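Local coordinates for protein protocatechuate decarboxylase (Klebsiella pneumoniae, PDB 5O3M) that decarboxylates protocatechuate (3,4-dihydroxybenzoate) as a member of the UbiD family of prenylated-flavin-dependent decarboxylases, at residues L420-V425 / T438-G443; A97-A102 / S111-E116; D502-P505 / Y510-R513; L104-E109 / G258-R263. All blocks are in the same frame, centred on the assembly; numbering follows the deposited sequence.

Overall arrangement
From the N terminus, interaction 2 comes first: residues 97-102 and 111-116 close a short excursion made of the rest of helix 99-106 and the loop after it. Interaction 4 crosses it, because residues 104-109 lie within that excursion while their partners, residues 258-263, come after a long run through the sheets of the Rift-related domain. The two contacts share helix 99-106 and touch where Leu113 packs on Cys108. Interaction 1 follows in series and closes the connection from strand 417-422 through helix 430-439 in the C-terminal domain. Interaction 3 is last, a small loop in the C-terminal tail, about 31 Å from interaction 1 between centres. Interactions 1 and 3 also meet the second subunit.

Interaction 1. Residues L420-V425 / T438-G443. With 9JE (pentane-1,5-diol), chain H.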
loop_
_atom_site.group_PDB
_atom_site.type_symbol
_atom_site.label_atom_id
_atom_site.label_comp_id
_atom_site.label_asym_id
_atom_site.label_seq_id
_atom_site.Cartn_x
_atom_site.Cartn_y
_atom_site.Cartn_z
ATOM N N LEU A 420 15.151 -9.580 -11.371
ATOM C CA LEU A 420 16.149 -10.406 -10.712
ATOM C C LEU A 420 15.794 -11.865 -10.928
ATOM O O LEU A 420 14.653 -12.264 -10.669
ATOM C CB LEU A 420 16.206 -10.103 -9.212
ATOM C CG LEU A 420 16.457 -8.649 -8.869
ATOM C CD1 LEU A 420 16.150 -8.423 -7.402
ATOM C CD2 LEU A 420 17.905 -8.312 -9.161
ATOM N N VAL A 421 16.768 -12.659 -11.402
ATOM C CA VAL A 421 16.557 -14.083 -11.627
ATOM C C VAL A 421 17.778 -14.872 -11.170
ATOM O O VAL A 421 18.880 -14.340 -11.022
ATOM C CB VAL A 421 16.236 -14.405 -13.106
ATOM C CG1 VAL A 421 14.988 -13.654 -13.565
ATOM C CG2 VAL A 421 17.454 -14.108 -14.016
ATOM N N ASP A 422 17.566 -16.174 -10.980
ATOM C CA ASP A 422 18.611 -17.089 -10.539
ATOM C C ASP A 422 19.420 -17.616 -11.721
ATOM O O ASP A 422 19.104 -17.358 -12.881
ATOM C CB ASP A 422 17.988 -18.235 -9.746
ATOM C CG ASP A 422 17.390 -17.759 -8.457
ATOM O OD1 ASP A 422 18.186 -17.293 -7.624
ATOM O OD2 ASP A 422 16.150 -17.806 -8.310
ATOM N N GLU A 423 20.460 -18.402 -11.417
ATOM C CA GLU A 423 21.410 -18.819 -12.437
ATOM C C GLU A 423 20.853 -19.874 -13.381
ATOM O O GLU A 423 21.526 -20.192 -14.359
ATOM C CB GLU A 423 22.701 -19.343 -11.802
ATOM C CG GLU A 423 22.564 -20.694 -11.114
ATOM C CD GLU A 423 22.182 -20.585 -9.635
ATOM O OE1 GLU A 423 21.646 -19.540 -9.200
ATOM O OE2 GLU A 423 22.423 -21.567 -8.906
ATOM N N ASP A 424 19.651 -20.407 -13.136
ATOM C CA ASP A 424 19.039 -21.374 -14.045
ATOM C C ASP A 424 18.005 -20.739 -14.972
ATOM O O ASP A 424 17.198 -21.450 -15.578
ATOM C CB ASP A 424 18.405 -22.536 -13.261
ATOM C CG ASP A 424 17.312 -22.068 -12.300
ATOM O OD1 ASP A 424 17.178 -20.837 -12.108
ATOM O OD2 ASP A 424 16.582 -22.923 -11.747
ATOM N N VAL A 425 17.998 -19.415 -15.083
ATOM C CA VAL A 425 17.092 -18.701 -15.977
ATOM C C VAL A 425 17.937 -18.021 -17.040
ATOM O O VAL A 425 18.910 -17.333 -16.718
ATOM C CB VAL A 425 16.234 -17.657 -15.236
ATOM C CG1 VAL A 425 15.274 -16.984 -16.227
ATOM C CG2 VAL A 425 15.465 -18.274 -14.045
ATOM N N THR A 438 6.432 -15.816 -13.549
ATOM C CA THR A 438 5.181 -16.552 -13.402
ATOM C C THR A 438 5.207 -17.561 -12.255
ATOM O O THR A 438 4.222 -17.681 -11.507
ATOM C CB THR A 438 4.865 -17.254 -14.727
ATOM O OG1 THR A 438 4.788 -16.271 -15.767
ATOM C CG2 THR A 438 3.557 -18.075 -14.652
ATOM N N THR A 439 6.315 -18.277 -12.075
ATOM C CA THR A 439 6.384 -19.352 -11.090
ATOM C C THR A 439 7.268 -19.018 -9.893
ATOM O O THR A 439 7.295 -19.795 -8.938
ATOM C CB THR A 439 6.886 -20.659 -11.751
ATOM O OG1 THR A 439 8.253 -20.510 -12.153
ATOM C CG2 THR A 439 6.051 -21.028 -12.993
ATOM N N ARG A 440 7.976 -17.894 -9.918
ATOM C CA ARG A 440 8.936 -17.479 -8.889
ATOM C C ARG A 440 8.691 -16.023 -8.490
ATOM O O ARG A 440 9.606 -15.203 -8.357
ATOM C CB ARG A 440 10.371 -17.673 -9.378
ATOM C CG ARG A 440 10.727 -19.154 -9.603
ATOM C CD ARG A 440 12.090 -19.306 -10.226
ATOM N NE ARG A 440 12.527 -20.693 -10.315
ATOM C CZ ARG A 440 13.748 -21.036 -10.704
ATOM N NH1 ARG A 440 14.620 -20.077 -11.032
ATOM N NH2 ARG A 440 14.096 -22.313 -10.757
ATOM N N MET A 441 7.428 -15.693 -8.267
ATOM C CA MET A 441 7.052 -14.318 -7.975
ATOM C C MET A 441 5.645 -14.342 -7.403
ATOM O O MET A 441 4.771 -15.014 -7.962
ATOM C CB MET A 441 7.134 -13.457 -9.262
ATOM C CG MET A 441 6.901 -11.956 -9.084
ATOM S SD MET A 441 5.157 -11.483 -9.325
ATOM C CE MET A 441 5.114 -11.235 -11.099
ATOM N N GLN A 442 5.435 -13.633 -6.291
ATOM C CA GLN A 442 4.097 -13.336 -5.778
ATOM C C GLN A 442 3.933 -11.826 -5.753
ATOM O O GLN A 442 4.743 -11.127 -5.136
ATOM C CB GLN A 442 3.872 -13.951 -4.391
ATOM C CG GLN A 442 3.680 -15.461 -4.460
ATOM C CD GLN A 442 2.328 -15.841 -5.039
ATOM O OE1 GLN A 442 1.364 -15.086 -4.899
ATOM N NE2 GLN A 442 2.237 -17.030 -5.684
ATOM N N GLY A 443 2.905 -11.327 -6.452
ATOM C CA GLY A 443 2.826 -9.902 -6.740
ATOM C C GLY A 443 2.853 -9.013 -5.506
ATOM O O GLY A 443 3.410 -7.909 -5.553
HETATM C C02 9JE H . 17.004 -21.620 -8.381
HETATM C C03 9JE H . 18.426 -21.999 -8.752
HETATM C C04 9JE H . 18.699 -23.495 -8.852
HETATM C C05 9JE H . 20.035 -23.621 -9.623
HETATM C C06 9JE H . 20.467 -25.080 -9.684
HETATM O O01 9JE H . 16.962 -21.751 -6.978
HETATM O O07 9JE H . 19.228 -25.811 -9.557
HETATM O O HOH W 1 14.878 -17.262 -10.604
#
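The guanidinium of Arg440 and the carboxylate of Asp424 meet edge to edge, their planes 23° apart. The grip is end-on and bidentate: Arg440 NH1 donates to Asp424 OD1 over 2.9 Å and Arg440 NH2 to Asp424 OD2 over 2.7 Å, both bonds nearly straight and both arriving on the syn side. A water also lies in the guanidinium plane, accepting from Arg440 NH1 and Asp422 N and donating to Asp422 OD2 at 2.7 Å. Three groups stand obliquely to the guanidinium: Val425 CG2, 3.6 Å from Arg440 NH1, Asp422 OD2, 3.9 Å from the same nitrogen, and C02 of pentane-1,5-diol, 3.8 Å from Arg440 NH2. Asp422 OD2 makes a long salt bridge of charges alone and takes its stronger bond from Val485 N. An extended chain from CG to NE carries Arg440 from the end of helix 430-439 to the type I turn Asp422-Val425. There Asp424 holds CG between its backbone N and carbonyl carbon (chi1 60°), which turns the carboxylate toward the arginine. The diol runs on past Glu423, its C05 3.2 Å from Glu423 OE2; Lys490 hydrogen-bonds it. Arg440 NE donates a hydrogen bond to Tyr313 OH of the second subunit. One buried arginine charge thus serves two carboxylates in a salt-bridge network, probably easing their mutual repulsion and tying the turn after the strand to the helix end.

Interaction 2. Residues A97-A102 / S111-E116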
loop_
_atom_site.group_PDB
_atom_site.type_symbol
_atom_site.label_atom_id
_atom_site.label_comp_id
_atom_site.label_asym_id
_atom_site.label_seq_id
_atom_site.Cartn_x
_atom_site.Cartn_y
_atom_site.Cartn_z
ATOM N N ALA A 97 23.545 -4.505 -35.299
ATOM C CA ALA A 97 22.153 -4.785 -34.956
ATOM C C ALA A 97 21.917 -6.240 -34.569
ATOM O O ALA A 97 20.856 -6.801 -34.869
ATOM C CB ALA A 97 21.233 -4.385 -36.112
ATOM N N SER A 98 22.884 -6.866 -33.910
ATOM C CA SER A 98 22.745 -8.236 -33.444
ATOM C C SER A 98 23.856 -8.491 -32.442
ATOM O O SER A 98 25.028 -8.224 -32.733
ATOM C CB SER A 98 22.815 -9.234 -34.606
ATOM O OG SER A 98 23.379 -10.470 -34.196
ATOM N N ARG A 99 23.485 -8.985 -31.259
ATOM C CA ARG A 99 24.494 -9.292 -30.256
ATOM C C ARG A 99 25.431 -10.393 -30.743
ATOM O O ARG A 99 26.640 -10.349 -30.474
ATOM C CB ARG A 99 23.826 -9.686 -28.938
ATOM C CG ARG A 99 24.731 -9.530 -27.729
ATOM C CD ARG A 99 24.101 -10.138 -26.472
ATOM N NE ARG A 99 25.014 -10.135 -25.328
ATOM C CZ ARG A 99 24.986 -9.211 -24.372
ATOM N NH1 ARG A 99 24.101 -8.232 -24.444
ATOM N NH2 ARG A 99 25.833 -9.261 -23.349
ATOM N N GLN A 100 24.904 -11.383 -31.476
ATOM C CA GLN A 100 25.786 -12.416 -32.000
ATOM C C GLN A 100 26.752 -11.844 -33.029
ATOM O O GLN A 100 27.943 -12.191 -33.026
ATOM C CB GLN A 100 25.006 -13.575 -32.614
ATOM C CG GLN A 100 25.939 -14.770 -32.839
ATOM C CD GLN A 100 25.472 -15.735 -33.911
ATOM O OE1 GLN A 100 24.284 -15.803 -34.236
ATOM N NE2 GLN A 100 26.411 -16.498 -34.462
ATOM N N ARG A 101 26.264 -10.965 -33.913
ATOM C CA ARG A 101 27.148 -10.383 -34.917
ATOM C C ARG A 101 28.229 -9.539 -34.257
ATOM O O ARG A 101 29.400 -9.599 -34.654
ATOM C CB ARG A 101 26.344 -9.561 -35.935
ATOM C CG ARG A 101 27.198 -8.761 -36.922
ATOM C CD ARG A 101 26.480 -8.474 -38.263
ATOM N NE ARG A 101 25.250 -7.685 -38.114
ATOM C CZ ARG A 101 24.020 -8.207 -38.129
ATOM N NH1 ARG A 101 23.860 -9.520 -38.289
ATOM N NH2 ARG A 101 22.957 -7.421 -37.994
ATOM N N ALA A 102 27.867 -8.756 -33.232
ATOM C CA ALA A 102 28.885 -7.984 -32.526
ATOM C C ALA A 102 29.906 -8.912 -31.878
ATOM O O ALA A 102 31.112 -8.631 -31.883
ATOM C CB ALA A 102 28.233 -7.067 -31.482
ATOM N N SER A 111 27.294 -13.950 -24.878
ATOM C CA SER A 111 26.952 -13.745 -23.475
ATOM C C SER A 111 28.081 -13.068 -22.706
ATOM O O SER A 111 27.840 -12.523 -21.622
ATOM C CB SER A 111 26.591 -15.080 -22.817
ATOM O OG SER A 111 27.756 -15.793 -22.435
ATOM N N GLN A 112 29.298 -13.071 -23.252
ATOM C CA GLN A 112 30.467 -12.488 -22.608
ATOM C C GLN A 112 30.827 -11.114 -23.164
ATOM O O GLN A 112 31.811 -10.518 -22.720
ATOM C CB GLN A 112 31.663 -13.439 -22.753
ATOM C CG GLN A 112 31.403 -14.831 -22.188
ATOM C CD GLN A 112 31.094 -14.797 -20.694
ATOM O OE1 GLN A 112 29.997 -15.154 -20.256
ATOM N NE2 GLN A 112 32.069 -14.361 -19.904
ATOM N N LEU A 113 30.036 -10.592 -24.100
ATOM C CA LEU A 113 30.433 -9.415 -24.877
ATOM C C LEU A 113 30.851 -8.244 -23.987
ATOM O O LEU A 113 31.872 -7.590 -24.238
ATOM C CB LEU A 113 29.276 -9.011 -25.790
ATOM C CG LEU A 113 29.563 -8.247 -27.070
ATOM C CD1 LEU A 113 30.711 -8.891 -27.810
ATOM C CD2 LEU A 113 28.316 -8.290 -27.915
ATOM N N ALA A 114 30.062 -7.957 -22.946
ATOM C CA ALA A 114 30.342 -6.809 -22.081
ATOM C C ALA A 114 31.601 -7.027 -21.246
ATOM O O ALA A 114 32.402 -6.103 -21.063
ATOM C CB ALA A 114 29.141 -6.529 -21.172
ATOM N N LEU A 115 31.787 -8.232 -20.711
ATOM C CA LEU A 115 33.013 -8.506 -19.969
ATOM C C LEU A 115 34.237 -8.345 -20.861
ATOM O O LEU A 115 35.280 -7.852 -20.414
ATOM C CB LEU A 115 32.958 -9.908 -19.356
ATOM C CG LEU A 115 31.956 -10.068 -18.202
ATOM C CD1 LEU A 115 31.844 -11.521 -17.760
ATOM C CD2 LEU A 115 32.320 -9.177 -17.013
ATOM N N GLU A 116 34.125 -8.720 -22.137
ATOM C CA GLU A 116 35.297 -8.674 -23.009
ATOM C C GLU A 116 35.660 -7.243 -23.388
ATOM O O GLU A 116 36.843 -6.892 -23.420
ATOM C CB GLU A 116 35.072 -9.541 -24.244
ATOM C CG GLU A 116 35.032 -11.034 -23.906
ATOM C CD GLU A 116 36.299 -11.508 -23.193
ATOM O OE1 GLU A 116 37.415 -11.177 -23.669
ATOM O OE2 GLU A 116 36.175 -12.203 -22.155
#
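Leu113 sets its CD2 methyl into the face of helix 99-106, between Arg99 and Ala102, where two consecutive helices, 99-106 and 113-122, pack side by side in the UbiD N-terminal domain. The two residues it meets are three apart, on the same side of their helix. Leu113 CD2 lies 3.7 Å from Arg99 O and also touches Arg99 CG. The same methyl is 3.8 Å from Ala102 CB, while the other methyl of Leu113, CD1, faces the carbonyl of Ala102. Leu113 reaches across because CG stands opposite the backbone N (chi1 -155°), and the long arginine chain slides past it in the reverse direction. Arg99, extended from CG to NE, thereby brings its guanidinium beside the start of the second helix. Ser111 O lies near the guanidinium plane but 4.2 Å from Arg99 NH2, beyond bonding range. The charge is met elsewhere: Arg99 NH2 forms a salt bridge with Glu356 on helix 344-366, and Arg99 NE donates to Ala110 O in the loop, so that NE and NH2 are each anchored. Ser111 O takes a hydrogen bond from Asn373. Helix 344-366 also backs the pair, with Leu353 against Leu113. Farther out, the start of helix 99-106 is fixed by Ser98 at the N-cap position, whose OG accepts from Arg101 N at 2.9 Å, and Ser98 CB sits 3.6 Å above one face of the Arg101 guanidinium.

Interaction 3. Residues D502-P505 / Y510-R513; sequences DPRP and YFAR
Phe511 presses the far end of its ring against Pro503, and this is the tight half of the contact. The proline side chain crosses the phenyl group at about a right angle: Pro503 CG lies 3.5 Å from Phe511 CZ, and Pro503 CB 3.6 Å from the same carbon. The proline carbonyl joins in obliquely, Pro503 O standing 3.5 Å from Phe511 CE2. With CG opposite its carbonyl carbon (chi1 -74°), Phe511 points back at the loop that precedes its own helix. The other half is looser. Arg504 CG sits over one face of the ring, 4.2 Å above the plane and toward the rim, while Tyr510 CD1 occupies the opposite face. Beyond CG the arginine leads away from the ring to an exposed position, its guanidinium carrying Asp502 OD1 over one face, while Arg504 NH2 pairs with Asp502 OD2 through charge alone. Asp502 OD1 also accepts from Arg504 N at 3.0 Å, closing an Asx turn. The unit follows a long connection from strand 475-482 and ends in the last helix of the chain, 508-512, which packs against the second subunit, where His61 and Ile62 of its helix 54-62 meet Pro503 and Phe511.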
loop_
_atom_site.group_PDB
_atom_site.type_symbol
_atom_site.label_atom_id
_atom_site.label_comp_id
_atom_site.label_asym_id
_atom_site.label_seq_id
_atom_site.Cartn_x
_atom_site.Cartn_y
_atom_site.Cartn_z
ATOM N N ASP A 502 24.712 -35.224 -25.052
ATOM C CA ASP A 502 25.104 -34.590 -26.300
ATOM C C ASP A 502 24.107 -34.995 -27.379
ATOM O O ASP A 502 24.096 -36.169 -27.788
ATOM C CB ASP A 502 26.534 -35.009 -26.693
ATOM C CG ASP A 502 27.062 -34.249 -27.920
ATOM O OD1 ASP A 502 26.288 -33.488 -28.538
ATOM O OD2 ASP A 502 28.255 -34.407 -28.255
ATOM N N PRO A 503 23.270 -34.082 -27.875
ATOM C CA PRO A 503 22.299 -34.456 -28.913
ATOM C C PRO A 503 22.883 -34.570 -30.316
ATOM O O PRO A 503 22.191 -35.082 -31.207
ATOM C CB PRO A 503 21.284 -33.312 -28.848
ATOM C CG PRO A 503 22.143 -32.122 -28.504
ATOM C CD PRO A 503 23.222 -32.645 -27.572
ATOM N N ARG A 504 24.114 -34.115 -30.548
ATOM C CA ARG A 504 24.602 -34.003 -31.922
ATOM C C ARG A 504 24.691 -35.346 -32.633
ATOM O O ARG A 504 24.209 -35.444 -33.773
ATOM C CB ARG A 504 25.944 -33.266 -31.937
ATOM C CG ARG A 504 25.829 -31.825 -31.445
ATOM C CD ARG A 504 27.088 -30.999 -31.690
ATOM N NE ARG A 504 28.253 -31.512 -30.970
ATOM C CZ ARG A 504 28.613 -31.148 -29.739
ATOM N NH1 ARG A 504 27.895 -30.260 -29.058
ATOM N NH2 ARG A 504 29.694 -31.684 -29.184
ATOM N N PRO A 505 25.259 -36.401 -32.049
ATOM C CA PRO A 505 25.334 -37.683 -32.780
ATOM C C PRO A 505 23.976 -38.218 -33.216
ATOM O O PRO A 505 23.924 -39.068 -34.116
ATOM C CB PRO A 505 26.004 -38.635 -31.775
ATOM C CG PRO A 505 26.661 -37.756 -30.776
ATOM C CD PRO A 505 25.852 -36.482 -30.708
ATOM N N TYR A 510 21.525 -32.266 -39.104
ATOM C CA TYR A 510 20.578 -31.241 -38.663
ATOM C C TYR A 510 21.296 -30.097 -37.959
ATOM O O TYR A 510 21.224 -28.943 -38.397
ATOM C CB TYR A 510 19.510 -31.877 -37.757
ATOM C CG TYR A 510 18.594 -30.904 -37.021
ATOM C CD1 TYR A 510 18.884 -30.507 -35.717
ATOM C CD2 TYR A 510 17.428 -30.406 -37.610
ATOM C CE1 TYR A 510 18.067 -29.627 -35.021
ATOM C CE2 TYR A 510 16.586 -29.516 -36.910
ATOM C CZ TYR A 510 16.920 -29.130 -35.612
ATOM O OH TYR A 510 16.125 -28.265 -34.876
ATOM N N PHE A 511 21.996 -30.401 -36.855
ATOM C CA PHE A 511 22.771 -29.395 -36.128
ATOM C C PHE A 511 23.814 -28.708 -37.011
ATOM O O PHE A 511 24.233 -27.586 -36.707
ATOM C CB PHE A 511 23.477 -30.030 -34.924
ATOM C CG PHE A 511 22.568 -30.356 -33.762
ATOM C CD1 PHE A 511 22.230 -29.381 -32.830
ATOM C CD2 PHE A 511 22.089 -31.649 -33.578
ATOM C CE1 PHE A 511 21.409 -29.678 -31.759
ATOM C CE2 PHE A 511 21.266 -31.951 -32.497
ATOM C CZ PHE A 511 20.926 -30.962 -31.586
ATOM N N ALA A 512 24.268 -29.353 -38.083
ATOM C CA ALA A 512 25.121 -28.648 -39.031
ATOM C C ALA A 512 24.395 -27.434 -39.602
ATOM O O ALA A 512 24.946 -26.328 -39.652
ATOM C CB ALA A 512 25.566 -29.593 -40.146
ATOM N N ARG A 513 23.134 -27.618 -40.002
ATOM C CA ARG A 513 22.336 -26.558 -40.613
ATOM C C ARG A 513 21.774 -25.589 -39.580
ATOM O O ARG A 513 20.846 -24.833 -39.883
ATOM C CB ARG A 513 21.189 -27.153 -41.437
ATOM C CG ARG A 513 21.627 -27.946 -42.662
ATOM C CD ARG A 513 20.460 -28.139 -43.625
ATOM N NE ARG A 513 19.827 -29.450 -43.502
ATOM C CZ ARG A 513 18.883 -29.762 -42.614
ATOM N NH1 ARG A 513 18.452 -28.855 -41.737
ATOM N NH2 ARG A 513 18.374 -30.991 -42.600
#

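Interaction 4. Residues L104-E109 / G258-R263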
loop_
_atom_site.group_PDB
_atom_site.type_symbol
_atom_site.label_atom_id
_atom_site.label_comp_id
_atom_site.label_asym_id
_atom_site.label_seq_id
_atom_site.Cartn_x
_atom_site.Cartn_y
_atom_site.Cartn_z
ATOM N N LEU A 104 30.719 -11.965 -33.043
ATOM C CA LEU A 104 31.559 -12.406 -34.161
ATOM C C LEU A 104 32.596 -11.348 -34.519
ATOM O O LEU A 104 33.774 -11.662 -34.721
ATOM C CB LEU A 104 30.708 -12.719 -35.396
ATOM C CG LEU A 104 29.797 -13.940 -35.473
ATOM C CD1 LEU A 104 29.196 -13.981 -36.862
ATOM C CD2 LEU A 104 30.530 -15.274 -35.139
ATOM N N LEU A 105 32.177 -10.084 -34.603
ATOM C CA LEU A 105 33.096 -9.045 -35.055
ATOM C C LEU A 105 34.205 -8.759 -34.045
ATOM O O LEU A 105 35.279 -8.290 -34.435
ATOM C CB LEU A 105 32.311 -7.777 -35.371
ATOM C CG LEU A 105 31.376 -7.896 -36.569
ATOM C CD1 LEU A 105 30.316 -6.785 -36.570
ATOM C CD2 LEU A 105 32.199 -7.858 -37.872
ATOM N N LEU A 106 33.975 -9.024 -32.765
ATOM C CA LEU A 106 34.981 -8.827 -31.735
ATOM C C LEU A 106 35.640 -10.131 -31.322
ATOM O O LEU A 106 36.539 -10.118 -30.475
ATOM C CB LEU A 106 34.359 -8.144 -30.509
ATOM C CG LEU A 106 33.874 -6.702 -30.702
ATOM C CD1 LEU A 106 33.235 -6.129 -29.426
ATOM C CD2 LEU A 106 35.011 -5.805 -31.164
ATOM N N GLY A 107 35.208 -11.253 -31.888
ATOM C CA GLY A 107 35.831 -12.542 -31.632
ATOM C C GLY A 107 35.601 -13.121 -30.249
ATOM O O GLY A 107 36.525 -13.706 -29.675
ATOM N N CYS A 108 34.391 -12.986 -29.698
ATOM C CA CYS A 108 34.083 -13.570 -28.396
ATOM C C CYS A 108 32.667 -14.137 -28.408
ATOM O O CYS A 108 31.940 -14.038 -29.404
ATOM C CB CYS A 108 34.235 -12.536 -27.281
ATOM S SG CYS A 108 33.015 -11.208 -27.432
ATOM N N GLU A 109 32.288 -14.734 -27.280
ATOM C CA GLU A 109 30.942 -15.249 -27.064
ATOM C C GLU A 109 29.971 -14.117 -26.763
ATOM O O GLU A 109 30.288 -13.189 -26.011
ATOM C CB GLU A 109 30.933 -16.225 -25.896
ATOM C CG GLU A 109 31.935 -17.338 -26.021
ATOM C CD GLU A 109 31.387 -18.516 -26.796
ATOM O OE1 GLU A 109 30.187 -18.829 -26.622
ATOM O OE2 GLU A 109 32.154 -19.119 -27.583
ATOM N N GLY A 258 41.723 -0.149 -29.928
ATOM C CA GLY A 258 43.126 -0.529 -30.022
ATOM C C GLY A 258 43.431 -1.817 -29.282
ATOM O O GLY A 258 44.230 -2.641 -29.746
ATOM N N ALA A 259 42.811 -1.998 -28.111
ATOM C CA ALA A 259 43.009 -3.223 -27.340
ATOM C C ALA A 259 42.264 -4.386 -27.977
ATOM O O ALA A 259 42.793 -5.501 -28.065
ATOM C CB ALA A 259 42.553 -3.009 -25.894
ATOM N N LEU A 260 41.039 -4.130 -28.447
ATOM C CA LEU A 260 40.247 -5.161 -29.104
ATOM C C LEU A 260 40.973 -5.745 -30.316
ATOM O O LEU A 260 40.920 -6.957 -30.554
ATOM C CB LEU A 260 38.885 -4.578 -29.495
ATOM C CG LEU A 260 37.950 -4.365 -28.286
ATOM C CD1 LEU A 260 36.685 -3.575 -28.615
ATOM C CD2 LEU A 260 37.597 -5.695 -27.673
ATOM N N ARG A 261 41.665 -4.906 -31.088
ATOM C CA ARG A 261 42.365 -5.375 -32.273
ATOM C C ARG A 261 43.839 -5.666 -32.028
ATOM O O ARG A 261 44.477 -6.270 -32.894
ATOM C CB ARG A 261 42.254 -4.355 -33.426
ATOM C CG ARG A 261 40.843 -4.109 -33.934
ATOM C CD ARG A 261 40.053 -5.403 -34.176
ATOM N NE ARG A 261 38.701 -5.103 -34.645
ATOM C CZ ARG A 261 37.667 -5.939 -34.572
ATOM N NH1 ARG A 261 37.815 -7.144 -34.050
ATOM N NH2 ARG A 261 36.473 -5.565 -35.018
ATOM N N GLN A 262 44.390 -5.258 -30.887
ATOM C CA GLN A 262 45.832 -5.332 -30.647
ATOM C C GLN A 262 46.586 -4.633 -31.777
ATOM O O GLN A 262 47.565 -5.138 -32.333
ATOM C CB GLN A 262 46.291 -6.780 -30.462
ATOM C CG GLN A 262 45.794 -7.424 -29.149
ATOM C CD GLN A 262 46.200 -6.638 -27.908
ATOM O OE1 GLN A 262 47.386 -6.486 -27.619
ATOM N NE2 GLN A 262 45.211 -6.138 -27.167
ATOM N N ARG A 263 46.106 -3.440 -32.107
ATOM C CA ARG A 263 46.610 -2.627 -33.197
ATOM C C ARG A 263 46.072 -1.212 -33.029
ATOM O O ARG A 263 44.854 -1.016 -32.943
ATOM C CB ARG A 263 46.195 -3.227 -34.537
ATOM C CG ARG A 263 46.663 -2.460 -35.741
ATOM C CD ARG A 263 46.820 -3.397 -36.938
ATOM N NE ARG A 263 46.746 -2.690 -38.216
ATOM C CZ ARG A 263 47.652 -1.813 -38.632
ATOM N NH1 ARG A 263 48.696 -1.530 -37.863
ATOM N NH2 ARG A 263 47.513 -1.212 -39.811
#
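Leu105 O is gripped by both terminal nitrogens of Arg261, at 2.8 Å from NH1 and 3.0 Å from NH2. The oxygen lies in the guanidinium plane, but only NH1 approaches within the carbonyl plane; NH2 comes from 42° above it. Two helix C-termini meet here, each closed by a Schellman motif, with Gly107 ending helix 99-106 and Gln262 ending helix 254-261. The arginine thus places positive charge on a carbonyl of the last turn of helix 99-106, where the helix dipole would favour it. A bend at chi2 (-47°) swings Arg261 round to the carbonyl, and its NH2 also makes a salt bridge with Asp233. Leu106 covers one guanidinium face with CD2, 4.1 Å from Arg261 NH2, the two side chains crossing at about a right angle. That same methyl meets Leu260 CD1 at 3.8 Å, which gives the polar grip an apolar flank. Ala235 of helix 234-240 packs on all three side chains. The contact joins the UbiD N-terminal domain to the Rift-related domain. At the end of helix 254-261, Gln262 folds back so that its NE2 donates to a lone pair of Ala259 O over 2.7 Å.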